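Particle-associated glycoside hydrolase (Acinetobacter phage Fri1, PDB 6C72) is a phage tail spike that probably hydrolyses the capsular polysaccharide of Acinetobacter baumannii, degrading the host capsule during virus entry. Local coordinates at residues A[245-250]-A[306-311]; A[332-337]-A[353-358]; A[381-386]-A[396-401]; A[409-414]-A[419-424]. All blocks are in the same frame, centred on the assembly; numbering follows the deposited sequence.

Contact 1: A[245-250]-A[306-311]; sequences YIRGKD and PATTDT
R247 forms a salt bridge with D310 in a polar surface contact on the outside of the parallel beta-helix, where the loop between strands 300-302 and 312-318 folds against the end of strand 244-247. A second polar pair, D250 and T309, lies further out. R247 reaches the loop because its CG is anti to the backbone N (chi1 -174°) and its chain is extended as far as NE. The guanidinium meets the carboxylate side-on, with two nitrogens on one oxygen. R247 NE lies 3.1 Å from D310 OD1, with an N-H...O angle of 158°. R247 NH2 lies 3.3 Å from D310 OD1. D310 OD1 sits in the guanidinium plane; the two nitrogens come to its syn side, somewhat out of the carboxylate plane. The two flat groups stand almost at a right angle, 85° apart. D310 OD2 accepts from N305 ND2, so both carboxylate oxygens are used and the rotation of the group is fixed.

An ST turn holds the loop in shape. D310 N donates to T308 OG1 at 3.0 Å. T308 OG1 also bonds to N305 O. T309 OG1 and D250 OD1 are only 2.5 Å apart, which is very short, so the exact geometry is doubtful. D250 OD1 has a further partner in Y276 OH.

R167 of the second subunit packs on D310. Strand 244-247 pairs in parallel with strands 220-224 and 272-275. R247 and D310 both rest on V275, so the contact passes over strand 272-275.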
loop_
_atom_site.group_PDB
_atom_site.type_symbol
_atom_site.label_atom_id
_atom_site.label_comp_id
_atom_site.label_asym_id
_atom_site.label_seq_id
_atom_site.Cartn_x
_atom_site.Cartn_y
_atom_site.Cartn_z
ATOM N N TYR A 245 -22.070 8.532 9.749
ATOM C CA TYR A 245 -21.561 9.831 10.172
ATOM C C TYR A 245 -20.546 9.599 11.282
ATOM O O TYR A 245 -20.874 8.999 12.311
ATOM C CB TYR A 245 -22.707 10.724 10.644
ATOM C CG TYR A 245 -22.332 12.129 11.068
ATOM C CD1 TYR A 245 -22.340 13.172 10.157
ATOM C CD2 TYR A 245 -22.016 12.418 12.391
ATOM C CE1 TYR A 245 -22.026 14.461 10.533
ATOM C CE2 TYR A 245 -21.696 13.709 12.788
ATOM C CZ TYR A 245 -21.702 14.728 11.849
ATOM O OH TYR A 245 -21.392 16.018 12.235
ATOM N N ILE A 246 -19.311 10.045 11.077
ATOM C CA ILE A 246 -18.233 9.761 12.015
ATOM C C ILE A 246 -17.675 11.079 12.530
ATOM O O ILE A 246 -17.030 11.831 11.783
ATOM C CB ILE A 246 -17.138 8.917 11.371
ATOM C CG1 ILE A 246 -17.768 7.686 10.679
ATOM C CG2 ILE A 246 -16.105 8.556 12.420
ATOM C CD1 ILE A 246 -16.767 6.672 10.173
ATOM N N ARG A 247 -17.862 11.335 13.820
ATOM C CA ARG A 247 -17.342 12.562 14.414
ATOM C C ARG A 247 -16.962 12.273 15.858
ATOM O O ARG A 247 -17.839 12.111 16.707
ATOM C CB ARG A 247 -18.377 13.680 14.328
ATOM C CG ARG A 247 -17.842 15.005 14.788
ATOM C CD ARG A 247 -18.881 16.089 14.878
ATOM N NE ARG A 247 -18.196 17.344 15.100
ATOM C CZ ARG A 247 -18.759 18.448 15.577
ATOM N NH1 ARG A 247 -20.048 18.450 15.896
ATOM N NH2 ARG A 247 -18.021 19.547 15.741
ATOM N N GLY A 248 -15.662 12.228 16.141
ATOM C CA GLY A 248 -15.196 12.044 17.499
ATOM C C GLY A 248 -15.201 13.350 18.283
ATOM O O GLY A 248 -15.744 14.373 17.858
ATOM N N LYS A 249 -14.563 13.304 19.452
ATOM C CA LYS A 249 -14.439 14.474 20.305
ATOM C C LYS A 249 -12.982 14.692 20.686
ATOM O O LYS A 249 -12.145 13.786 20.583
ATOM C CB LYS A 249 -15.294 14.345 21.574
ATOM C CG LYS A 249 -16.767 14.233 21.304
ATOM C CD LYS A 249 -17.562 14.169 22.606
ATOM C CE LYS A 249 -19.049 13.963 22.339
ATOM N NZ LYS A 249 -19.826 13.964 23.600
ATOM N N ASP A 250 -12.687 15.917 21.119
ATOM C CA ASP A 250 -11.334 16.239 21.541
ATOM C C ASP A 250 -10.905 15.325 22.680
ATOM O O ASP A 250 -11.675 15.048 23.601
ATOM C CB ASP A 250 -11.241 17.692 21.996
ATOM C CG ASP A 250 -11.365 18.680 20.850
ATOM O OD1 ASP A 250 -11.455 18.226 19.687
ATOM O OD2 ASP A 250 -11.335 19.911 21.114
ATOM N N PRO A 306 -16.344 23.893 9.942
ATOM C CA PRO A 306 -15.506 25.096 10.052
ATOM C C PRO A 306 -15.449 25.568 11.489
ATOM O O PRO A 306 -16.388 25.373 12.262
ATOM C CB PRO A 306 -16.222 26.125 9.167
ATOM C CG PRO A 306 -17.094 25.308 8.256
ATOM C CD PRO A 306 -17.488 24.088 9.035
ATOM N N ALA A 307 -14.304 26.146 11.852
ATOM C CA ALA A 307 -14.113 26.785 13.152
ATOM C C ALA A 307 -14.341 25.815 14.311
ATOM O O ALA A 307 -14.823 26.214 15.372
ATOM C CB ALA A 307 -15.007 28.021 13.295
ATOM N N THR A 308 -13.997 24.539 14.120
ATOM C CA THR A 308 -13.957 23.562 15.199
ATOM C C THR A 308 -12.621 22.843 15.153
ATOM O O THR A 308 -11.795 23.073 14.264
ATOM C CB THR A 308 -15.085 22.522 15.110
ATOM O OG1 THR A 308 -14.810 21.622 14.032
ATOM C CG2 THR A 308 -16.422 23.189 14.892
ATOM N N THR A 309 -12.424 21.950 16.111
ATOM C CA THR A 309 -11.266 21.071 16.136
ATOM C C THR A 309 -11.447 19.841 15.266
ATOM O O THR A 309 -10.599 18.944 15.328
ATOM C CB THR A 309 -10.970 20.623 17.562
ATOM O OG1 THR A 309 -12.153 20.015 18.109
ATOM C CG2 THR A 309 -10.493 21.805 18.422
ATOM N N ASP A 310 -12.530 19.764 14.491
ATOM C CA ASP A 310 -12.721 18.646 13.575
ATOM C C ASP A 310 -11.523 18.485 12.640
ATOM O O ASP A 310 -10.998 19.461 12.094
ATOM C CB ASP A 310 -13.974 18.850 12.729
ATOM C CG ASP A 310 -15.254 18.690 13.503
ATOM O OD1 ASP A 310 -15.233 18.238 14.671
ATOM O OD2 ASP A 310 -16.298 19.049 12.922
ATOM N N THR A 311 -11.109 17.238 12.438
ATOM C CA THR A 311 -10.075 16.954 11.464
ATOM C C THR A 311 -10.263 15.525 10.976
ATOM O O THR A 311 -10.721 14.660 11.733
ATOM C CB THR A 311 -8.666 17.170 12.050
ATOM O OG1 THR A 311 -7.695 17.011 11.006
ATOM C CG2 THR A 311 -8.363 16.178 13.162
#

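Contact 2: A[332-337]-A[353-358]; sequences PTVLVK and CRFKGK
P332 and K358 pack against each other at one end of this contact, and V334 meets F355 at the other. No hydrogen bond joins the two segments.

The first group is aliphatic packing between a proline ring and the root of a lysine. P332 CB lies 3.5 Å from K358 CB. P332 CG touches the same methylene and also lies 3.5 Å from the backbone atom K358 O. The ring therefore sits against both the side chain and the carbonyl of K358. The lysine bends at its second torsion (chi2 -73°), and this turns the rest of the chain away from the proline. Its NZ ends in a salt bridge with D407.

Strands 333-336 and 354-357 belong to different faces of a parallel beta-helix. They face each other across its interior and do not pair: the CA atoms of V334 and F355 are 9.3 Å apart. Each strand pairs with the coils before and after it. Strand 333-336 lies between 300-302 and 360-363, and strand 354-357 lies between 321-324 and 378-379.

The second group is apolar and buried. V334 sends one methyl inward, and this CG2 lies 3.8 Å from F355 CE2. The methyl meets the ring at its edge, near the ring plane. The ring is also stacked with F322 and F379, which come from the neighbouring strands 321-324 and 378-379. These three rings form an aromatic ladder along the helix axis. V334 also touches F322 and F350.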
loop_
_atom_site.group_PDB
_atom_site.type_symbol
_atom_site.label_atom_id
_atom_site.label_comp_id
_atom_site.label_asym_id
_atom_site.label_seq_id
_atom_site.Cartn_x
_atom_site.Cartn_y
_atom_site.Cartn_z
ATOM N N PRO A 332 -23.001 16.236 -7.289
ATOM C CA PRO A 332 -22.621 14.822 -7.224
ATOM C C PRO A 332 -21.147 14.579 -6.915
ATOM O O PRO A 332 -20.436 13.875 -7.636
ATOM C CB PRO A 332 -22.994 14.321 -8.637
ATOM C CG PRO A 332 -22.764 15.525 -9.491
ATOM C CD PRO A 332 -23.155 16.718 -8.670
ATOM N N THR A 333 -20.684 15.164 -5.816
ATOM C CA THR A 333 -19.257 15.218 -5.536
ATOM C C THR A 333 -18.874 14.329 -4.361
ATOM O O THR A 333 -19.702 13.981 -3.513
ATOM C CB THR A 333 -18.801 16.655 -5.279
ATOM O OG1 THR A 333 -19.759 17.301 -4.443
ATOM C CG2 THR A 333 -18.685 17.421 -6.594
ATOM N N VAL A 334 -17.621 13.906 -4.400
ATOM C CA VAL A 334 -16.917 13.206 -3.338
ATOM C C VAL A 334 -15.896 14.210 -2.822
ATOM O O VAL A 334 -14.886 14.484 -3.490
ATOM C CB VAL A 334 -16.255 11.926 -3.870
ATOM C CG1 VAL A 334 -15.571 11.136 -2.773
ATOM C CG2 VAL A 334 -17.292 11.080 -4.611
ATOM N N LEU A 335 -16.190 14.823 -1.682
ATOM C CA LEU A 335 -15.438 15.971 -1.201
ATOM C C LEU A 335 -14.330 15.524 -0.262
ATOM O O LEU A 335 -14.534 14.661 0.594
ATOM C CB LEU A 335 -16.340 16.959 -0.455
ATOM C CG LEU A 335 -17.530 17.610 -1.152
ATOM C CD1 LEU A 335 -18.727 16.671 -1.111
ATOM C CD2 LEU A 335 -17.872 18.961 -0.525
ATOM N N VAL A 336 -13.159 16.128 -0.419
ATOM C CA VAL A 336 -12.062 15.970 0.524
ATOM C C VAL A 336 -11.725 17.353 1.073
ATOM O O VAL A 336 -11.335 18.249 0.315
ATOM C CB VAL A 336 -10.835 15.316 -0.127
ATOM C CG1 VAL A 336 -9.667 15.289 0.876
ATOM C CG2 VAL A 336 -11.176 13.925 -0.605
ATOM N N LYS A 337 -11.892 17.536 2.375
ATOM C CA LYS A 337 -11.568 18.808 3.015
ATOM C C LYS A 337 -10.502 18.571 4.073
ATOM O O LYS A 337 -10.787 18.012 5.137
ATOM C CB LYS A 337 -12.806 19.455 3.632
ATOM C CG LYS A 337 -12.478 20.738 4.362
ATOM C CD LYS A 337 -13.694 21.318 5.049
ATOM C CE LYS A 337 -13.322 22.574 5.810
ATOM N NZ LYS A 337 -14.437 23.042 6.688
ATOM N N CYS A 353 -11.192 2.374 -7.466
ATOM C CA CYS A 353 -12.560 2.828 -7.312
ATOM C C CYS A 353 -13.176 3.184 -8.656
ATOM O O CYS A 353 -12.480 3.451 -9.639
ATOM C CB CYS A 353 -12.632 4.045 -6.383
ATOM S SG CYS A 353 -12.191 3.716 -4.652
ATOM N N ARG A 354 -14.507 3.242 -8.671
ATOM C CA ARG A 354 -15.265 3.574 -9.868
ATOM C C ARG A 354 -16.216 4.717 -9.551
ATOM O O ARG A 354 -16.983 4.652 -8.578
ATOM C CB ARG A 354 -16.015 2.359 -10.396
ATOM C CG ARG A 354 -15.047 1.408 -11.045
ATOM C CD ARG A 354 -15.612 0.049 -11.359
ATOM N NE ARG A 354 -16.156 -0.662 -10.202
ATOM C CZ ARG A 354 -15.440 -1.091 -9.165
ATOM N NH1 ARG A 354 -14.130 -0.835 -9.098
ATOM N NH2 ARG A 354 -16.037 -1.769 -8.185
ATOM N N PHE A 355 -16.101 5.787 -10.324
ATOM C CA PHE A 355 -16.976 6.944 -10.225
ATOM C C PHE A 355 -17.952 6.848 -11.391
ATOM O O PHE A 355 -17.560 6.985 -12.561
ATOM C CB PHE A 355 -16.163 8.236 -10.247
ATOM C CG PHE A 355 -15.255 8.401 -9.048
ATOM C CD1 PHE A 355 -14.075 7.684 -8.942
ATOM C CD2 PHE A 355 -15.578 9.292 -8.028
ATOM C CE1 PHE A 355 -13.239 7.850 -7.844
ATOM C CE2 PHE A 355 -14.748 9.454 -6.929
ATOM C CZ PHE A 355 -13.578 8.733 -6.839
ATOM N N LYS A 356 -19.216 6.579 -11.077
ATOM C CA LYS A 356 -20.219 6.282 -12.084
ATOM C C LYS A 356 -21.265 7.385 -12.123
ATOM O O LYS A 356 -21.474 8.112 -11.146
ATOM C CB LYS A 356 -20.898 4.942 -11.796
ATOM C CG LYS A 356 -19.988 3.740 -11.918
ATOM C CD LYS A 356 -20.717 2.471 -11.522
ATOM C CE LYS A 356 -19.816 1.259 -11.630
ATOM N NZ LYS A 356 -20.465 0.058 -11.068
ATOM N N GLY A 357 -21.942 7.483 -13.258
ATOM C CA GLY A 357 -22.984 8.471 -13.411
ATOM C C GLY A 357 -22.442 9.876 -13.359
ATOM O O GLY A 357 -21.629 10.263 -14.208
ATOM N N LYS A 358 -22.857 10.653 -12.364
ATOM C CA LYS A 358 -22.364 12.014 -12.234
ATOM C C LYS A 358 -21.208 12.147 -11.251
ATOM O O LYS A 358 -20.647 13.240 -11.128
ATOM C CB LYS A 358 -23.503 12.932 -11.796
ATOM C CG LYS A 358 -24.675 12.982 -12.728
ATOM C CD LYS A 358 -24.332 13.756 -13.971
ATOM C CE LYS A 358 -25.542 13.860 -14.876
ATOM N NZ LYS A 358 -25.264 14.742 -16.041
#

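Contact 3: A[381-386]-A[396-401]; sequences TLAFST and GRFTNN
F398 meets F384 and A383 in a buried apolar contact inside the parallel beta-helix. Its CB points from strand 396-399 toward segment 381-386. CG lies anti to the backbone N (chi1 -171°), and this carries the ring across the interior. At CD1 the ring reaches F384: F398 CD1 is 3.7 Å from F384 CE2 and 3.9 Å from F384 CZ. One atom further on, F398 CE1 makes the closest approach, 3.5 Å to F384 CE2. The tip, F398 CZ, lies 3.9 Å from the methyl CB of A383. The two phenylalanine side chains run antiparallel and overlap alongside each other. The planes are inclined at 52°, with centroids 5.6 Å apart, an oblique pairing.

One face of the F398 ring is covered by N401 ND2, which lies above its centre. V374 O accepts from this amide nitrogen and C377 N donates to N401 OD1, so the amide is held at both ends.

F411 meets F398 edge-to-face. Strand 396-399 runs parallel to and between strands 372-375 and 422-429. Strand 384-385 pairs separately with strand 412-413, and F384 also packs on V374 and S412.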
loop_
_atom_site.group_PDB
_atom_site.type_symbol
_atom_site.label_atom_id
_atom_site.label_comp_id
_atom_site.label_asym_id
_atom_site.label_seq_id
_atom_site.Cartn_x
_atom_site.Cartn_y
_atom_site.Cartn_z
ATOM N N THR A 381 -17.298 10.720 -15.882
ATOM C CA THR A 381 -17.349 12.121 -16.271
ATOM C C THR A 381 -16.064 12.787 -15.787
ATOM O O THR A 381 -15.050 12.097 -15.637
ATOM C CB THR A 381 -18.625 12.777 -15.702
ATOM O OG1 THR A 381 -18.745 14.129 -16.153
ATOM C CG2 THR A 381 -18.657 12.728 -14.169
ATOM N N LEU A 382 -16.094 14.098 -15.529
ATOM C CA LEU A 382 -14.931 14.816 -15.006
ATOM C C LEU A 382 -14.325 14.080 -13.823
ATOM O O LEU A 382 -15.038 13.614 -12.927
ATOM C CB LEU A 382 -15.328 16.217 -14.537
ATOM C CG LEU A 382 -16.031 17.190 -15.475
ATOM C CD1 LEU A 382 -16.454 18.399 -14.669
ATOM C CD2 LEU A 382 -15.139 17.593 -16.647
ATOM N N ALA A 383 -12.997 13.993 -13.804
ATOM C CA ALA A 383 -12.352 13.425 -12.627
ATOM C C ALA A 383 -12.442 14.371 -11.430
ATOM O O ALA A 383 -12.683 13.921 -10.305
ATOM C CB ALA A 383 -10.894 13.075 -12.928
ATOM N N PHE A 384 -12.274 15.679 -11.648
ATOM C CA PHE A 384 -12.253 16.669 -10.571
ATOM C C PHE A 384 -13.206 17.803 -10.894
ATOM O O PHE A 384 -13.190 18.329 -12.012
ATOM C CB PHE A 384 -10.854 17.254 -10.356
ATOM C CG PHE A 384 -9.864 16.263 -9.864
ATOM C CD1 PHE A 384 -9.746 16.003 -8.507
ATOM C CD2 PHE A 384 -9.072 15.561 -10.761
ATOM C CE1 PHE A 384 -8.833 15.077 -8.042
ATOM C CE2 PHE A 384 -8.167 14.627 -10.312
ATOM C CZ PHE A 384 -8.042 14.381 -8.950
ATOM N N SER A 385 -14.003 18.206 -9.909
ATOM C CA SER A 385 -14.883 19.365 -10.044
ATOM C C SER A 385 -14.701 20.213 -8.788
ATOM O O SER A 385 -15.210 19.875 -7.715
ATOM C CB SER A 385 -16.336 18.931 -10.238
ATOM O OG SER A 385 -17.154 20.029 -10.597
ATOM N N THR A 386 -13.948 21.297 -8.915
ATOM C CA THR A 386 -13.660 22.182 -7.797
ATOM C C THR A 386 -14.690 23.304 -7.774
ATOM O O THR A 386 -14.658 24.202 -8.620
ATOM C CB THR A 386 -12.243 22.736 -7.907
ATOM O OG1 THR A 386 -11.316 21.649 -7.960
ATOM C CG2 THR A 386 -11.904 23.601 -6.708
ATOM N N GLY A 396 0.514 15.436 -5.770
ATOM C CA GLY A 396 -0.058 14.115 -5.754
ATOM C C GLY A 396 0.269 13.341 -7.016
ATOM O O GLY A 396 1.054 13.776 -7.859
ATOM N N ARG A 397 -0.376 12.182 -7.110
ATOM C CA ARG A 397 -0.176 11.211 -8.170
ATOM C C ARG A 397 -1.546 10.757 -8.651
ATOM O O ARG A 397 -2.357 10.259 -7.858
ATOM C CB ARG A 397 0.647 10.024 -7.671
ATOM C CG ARG A 397 1.998 10.432 -7.134
ATOM C CD ARG A 397 2.770 9.259 -6.582
ATOM N NE ARG A 397 2.993 8.234 -7.601
ATOM C CZ ARG A 397 4.018 8.227 -8.457
ATOM N NH1 ARG A 397 4.930 9.200 -8.432
ATOM N NH2 ARG A 397 4.137 7.235 -9.340
ATOM N N PHE A 398 -1.819 10.997 -9.929
ATOM C CA PHE A 398 -3.032 10.580 -10.627
ATOM C C PHE A 398 -2.587 9.543 -11.659
ATOM O O PHE A 398 -2.218 9.885 -12.782
ATOM C CB PHE A 398 -3.705 11.786 -11.261
ATOM C CG PHE A 398 -5.066 11.508 -11.822
ATOM C CD1 PHE A 398 -6.189 11.641 -11.035
ATOM C CD2 PHE A 398 -5.227 11.170 -13.160
ATOM C CE1 PHE A 398 -7.458 11.406 -11.561
ATOM C CE2 PHE A 398 -6.490 10.941 -13.684
ATOM C CZ PHE A 398 -7.609 11.052 -12.877
ATOM N N THR A 399 -2.603 8.273 -11.265
ATOM C CA THR A 399 -1.945 7.217 -12.018
ATOM C C THR A 399 -2.914 6.112 -12.422
ATOM O O THR A 399 -3.810 5.729 -11.652
ATOM C CB THR A 399 -0.797 6.606 -11.207
ATOM O OG1 THR A 399 -1.265 6.289 -9.890
ATOM C CG2 THR A 399 0.414 7.559 -11.121
ATOM N N ASN A 400 -2.736 5.617 -13.650
ATOM C CA ASN A 400 -3.399 4.404 -14.103
ATOM C C ASN A 400 -4.913 4.502 -13.990
ATOM O O ASN A 400 -5.579 3.518 -13.699
ATOM C CB ASN A 400 -2.893 3.186 -13.338
ATOM C CG ASN A 400 -1.405 2.982 -13.510
ATOM O OD1 ASN A 400 -0.651 2.960 -12.531
ATOM N ND2 ASN A 400 -0.966 2.839 -14.760
ATOM N N ASN A 401 -5.467 5.683 -14.204
ATOM C CA ASN A 401 -6.905 5.870 -14.186
ATOM C C ASN A 401 -7.419 5.966 -15.612
ATOM O O ASN A 401 -6.665 6.239 -16.553
ATOM C CB ASN A 401 -7.284 7.135 -13.407
ATOM C CG ASN A 401 -6.681 7.156 -12.020
ATOM O OD1 ASN A 401 -7.039 6.321 -11.187
ATOM N ND2 ASN A 401 -5.737 8.102 -11.762
#

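Contact 4: A[409-414]-A[419-424]; sequences KGFSYN and GDFLIE. With ZN (zinc ion), chain I.
F411 points across the interior of the beta-helix at I423 and F421, and only apolar atoms meet. F411 and I423 approach each other head-on. With chi1 at 172° the F411 ring is swung away from its own backbone N and out to segment 419-424. The far end of the ring, F411 CZ, lies 3.9 Å from I423 CD1. The methyl sits obliquely to the ring. F421 approaches the same ring atom more loosely, with F421 CE2 4.4 Å from F411 CZ. These two rings meet edge to edge, each touching atom lying near the plane of the other ring.

The next residue on the strand, E424, points outward. Its straight chain carries the carboxylate to a zinc ion, which it binds in bidentate fashion. Zinc is 2.4 Å from E424 OE1 and 2.3 Å from E424 OE2. Two waters also bind the zinc.

F433 stacks on the F411 ring, and F428 touches both F411 and I423. Strand 422-429 pairs in parallel with strands 396-399 and 402-403, which precede it in the chain, and with strands 443-444 and 448-450, which follow. Strand 412-413 pairs in parallel with strand 384-385.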
loop_
_atom_site.group_PDB
_atom_site.type_symbol
_atom_site.label_atom_id
_atom_site.label_comp_id
_atom_site.label_asym_id
_atom_site.label_seq_id
_atom_site.Cartn_x
_atom_site.Cartn_y
_atom_site.Cartn_z
ATOM N N LYS A 409 -16.718 15.655 -21.175
ATOM C CA LYS A 409 -15.482 15.242 -21.825
ATOM C C LYS A 409 -14.221 15.865 -21.231
ATOM O O LYS A 409 -13.119 15.527 -21.673
ATOM C CB LYS A 409 -15.548 15.584 -23.315
ATOM C CG LYS A 409 -16.746 14.998 -24.045
ATOM C CD LYS A 409 -16.581 13.507 -24.229
ATOM C CE LYS A 409 -17.675 12.922 -25.108
ATOM N NZ LYS A 409 -17.412 11.477 -25.358
ATOM N N GLY A 410 -14.342 16.774 -20.274
ATOM C CA GLY A 410 -13.179 17.450 -19.734
ATOM C C GLY A 410 -12.433 16.628 -18.702
ATOM O O GLY A 410 -12.902 15.608 -18.195
ATOM N N PHE A 411 -11.217 17.076 -18.391
ATOM C CA PHE A 411 -10.488 16.436 -17.300
ATOM C C PHE A 411 -10.979 16.939 -15.949
ATOM O O PHE A 411 -11.104 16.160 -14.997
ATOM C CB PHE A 411 -8.987 16.670 -17.449
ATOM C CG PHE A 411 -8.178 16.219 -16.263
ATOM C CD1 PHE A 411 -7.776 14.904 -16.147
ATOM C CD2 PHE A 411 -7.804 17.119 -15.278
ATOM C CE1 PHE A 411 -7.029 14.483 -15.071
ATOM C CE2 PHE A 411 -7.058 16.711 -14.192
ATOM C CZ PHE A 411 -6.670 15.392 -14.081
ATOM N N SER A 412 -11.268 18.230 -15.852
ATOM C CA SER A 412 -11.638 18.833 -14.584
ATOM C C SER A 412 -12.413 20.103 -14.870
ATOM O O SER A 412 -12.425 20.609 -15.992
ATOM C CB SER A 412 -10.404 19.121 -13.719
ATOM O OG SER A 412 -9.523 20.018 -14.372
ATOM N N TYR A 413 -13.072 20.602 -13.841
ATOM C CA TYR A 413 -13.757 21.880 -13.884
ATOM C C TYR A 413 -13.159 22.765 -12.802
ATOM O O TYR A 413 -13.040 22.337 -11.651
ATOM C CB TYR A 413 -15.268 21.698 -13.671
ATOM C CG TYR A 413 -15.971 22.968 -13.256
ATOM C CD1 TYR A 413 -16.207 23.993 -14.172
ATOM C CD2 TYR A 413 -16.373 23.155 -11.939
ATOM C CE1 TYR A 413 -16.831 25.164 -13.784
ATOM C CE2 TYR A 413 -16.997 24.319 -11.537
ATOM C CZ TYR A 413 -17.227 25.319 -12.459
ATOM O OH TYR A 413 -17.852 26.477 -12.049
ATOM N N ASN A 414 -12.734 23.973 -13.182
ATOM C CA ASN A 414 -12.366 25.005 -12.208
ATOM C C ASN A 414 -11.278 24.523 -11.249
ATOM O O ASN A 414 -11.261 24.894 -10.075
ATOM C CB ASN A 414 -13.608 25.465 -11.432
ATOM C CG ASN A 414 -13.411 26.790 -10.721
ATOM O OD1 ASN A 414 -12.695 27.672 -11.196
ATOM N ND2 ASN A 414 -14.058 26.936 -9.563
ATOM N N GLY A 419 3.047 21.662 -10.406
ATOM C CA GLY A 419 3.889 20.685 -11.069
ATOM C C GLY A 419 4.172 19.450 -10.251
ATOM O O GLY A 419 4.645 18.454 -10.811
ATOM N N ASP A 420 3.893 19.486 -8.949
ATOM C CA ASP A 420 4.057 18.314 -8.109
ATOM C C ASP A 420 2.821 17.418 -8.125
ATOM O O ASP A 420 2.745 16.475 -7.340
ATOM C CB ASP A 420 4.426 18.743 -6.687
ATOM C CG ASP A 420 5.762 19.459 -6.640
ATOM O OD1 ASP A 420 6.726 18.967 -7.278
ATOM O OD2 ASP A 420 5.856 20.535 -6.003
ATOM N N PHE A 421 1.862 17.702 -9.002
ATOM C CA PHE A 421 0.736 16.816 -9.300
ATOM C C PHE A 421 1.077 16.036 -10.572
ATOM O O PHE A 421 1.138 16.613 -11.665
ATOM C CB PHE A 421 -0.548 17.636 -9.463
ATOM C CG PHE A 421 -1.808 16.812 -9.571
ATOM C CD1 PHE A 421 -2.340 16.173 -8.460
ATOM C CD2 PHE A 421 -2.481 16.706 -10.774
ATOM C CE1 PHE A 421 -3.514 15.421 -8.554
ATOM C CE2 PHE A 421 -3.655 15.956 -10.869
ATOM C CZ PHE A 421 -4.170 15.312 -9.752
ATOM N N LEU A 422 1.321 14.734 -10.430
ATOM C CA LEU A 422 1.805 13.897 -11.521
ATOM C C LEU A 422 0.654 13.135 -12.170
ATOM O O LEU A 422 -0.091 12.423 -11.488
ATOM C CB LEU A 422 2.870 12.917 -11.022
ATOM C CG LEU A 422 3.414 11.922 -12.058
ATOM C CD1 LEU A 422 4.019 12.657 -13.254
ATOM C CD2 LEU A 422 4.449 11.010 -11.435
ATOM N N ILE A 423 0.546 13.263 -13.489
ATOM C CA ILE A 423 -0.485 12.620 -14.297
ATOM C C ILE A 423 0.220 11.634 -15.225
ATOM O O ILE A 423 0.921 12.039 -16.164
ATOM C CB ILE A 423 -1.303 13.654 -15.081
ATOM C CG1 ILE A 423 -2.012 14.594 -14.095
ATOM C CG2 ILE A 423 -2.268 12.973 -16.063
ATOM C CD1 ILE A 423 -2.808 15.680 -14.743
ATOM N N GLU A 424 0.045 10.341 -14.959
ATOM C CA GLU A 424 0.884 9.310 -15.551
ATOM C C GLU A 424 0.119 7.994 -15.668
ATOM O O GLU A 424 -0.605 7.609 -14.748
ATOM C CB GLU A 424 2.138 9.119 -14.700
ATOM C CG GLU A 424 2.960 7.893 -15.021
ATOM C CD GLU A 424 4.199 7.800 -14.138
ATOM O OE1 GLU A 424 4.050 7.432 -12.949
ATOM O OE2 GLU A 424 5.312 8.117 -14.629
HETATM ZN ZN ZN I . 6.393 6.800 -13.046
HETATM O O HOH W 1 8.355 7.253 -14.475
HETATM O O HOH W 2 6.420 7.948 -11.091
#

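The four contacts follow one another along the chain, and none nests in or crosses another. Contact 1 comes first and closes the longest loop, with 55 residues between its segments. Contact 2 spans 15 residues, contact 3 spans nine and contact 4 only four. Contact 1 ties an outer loop to strand 244-247; contact 2, partly buried, and the buried contacts 3 and 4 join segments across the interior. Contacts 1 and 2 touch through P306 and K337, and contacts 2 and 3 where K358 and G357 meet T381. Contacts 3 and 4 are the closest pair. Probable backbone hydrogen bonds link F398 and G396 to L422, joining strands 396-399 and 422-429 of successive coils.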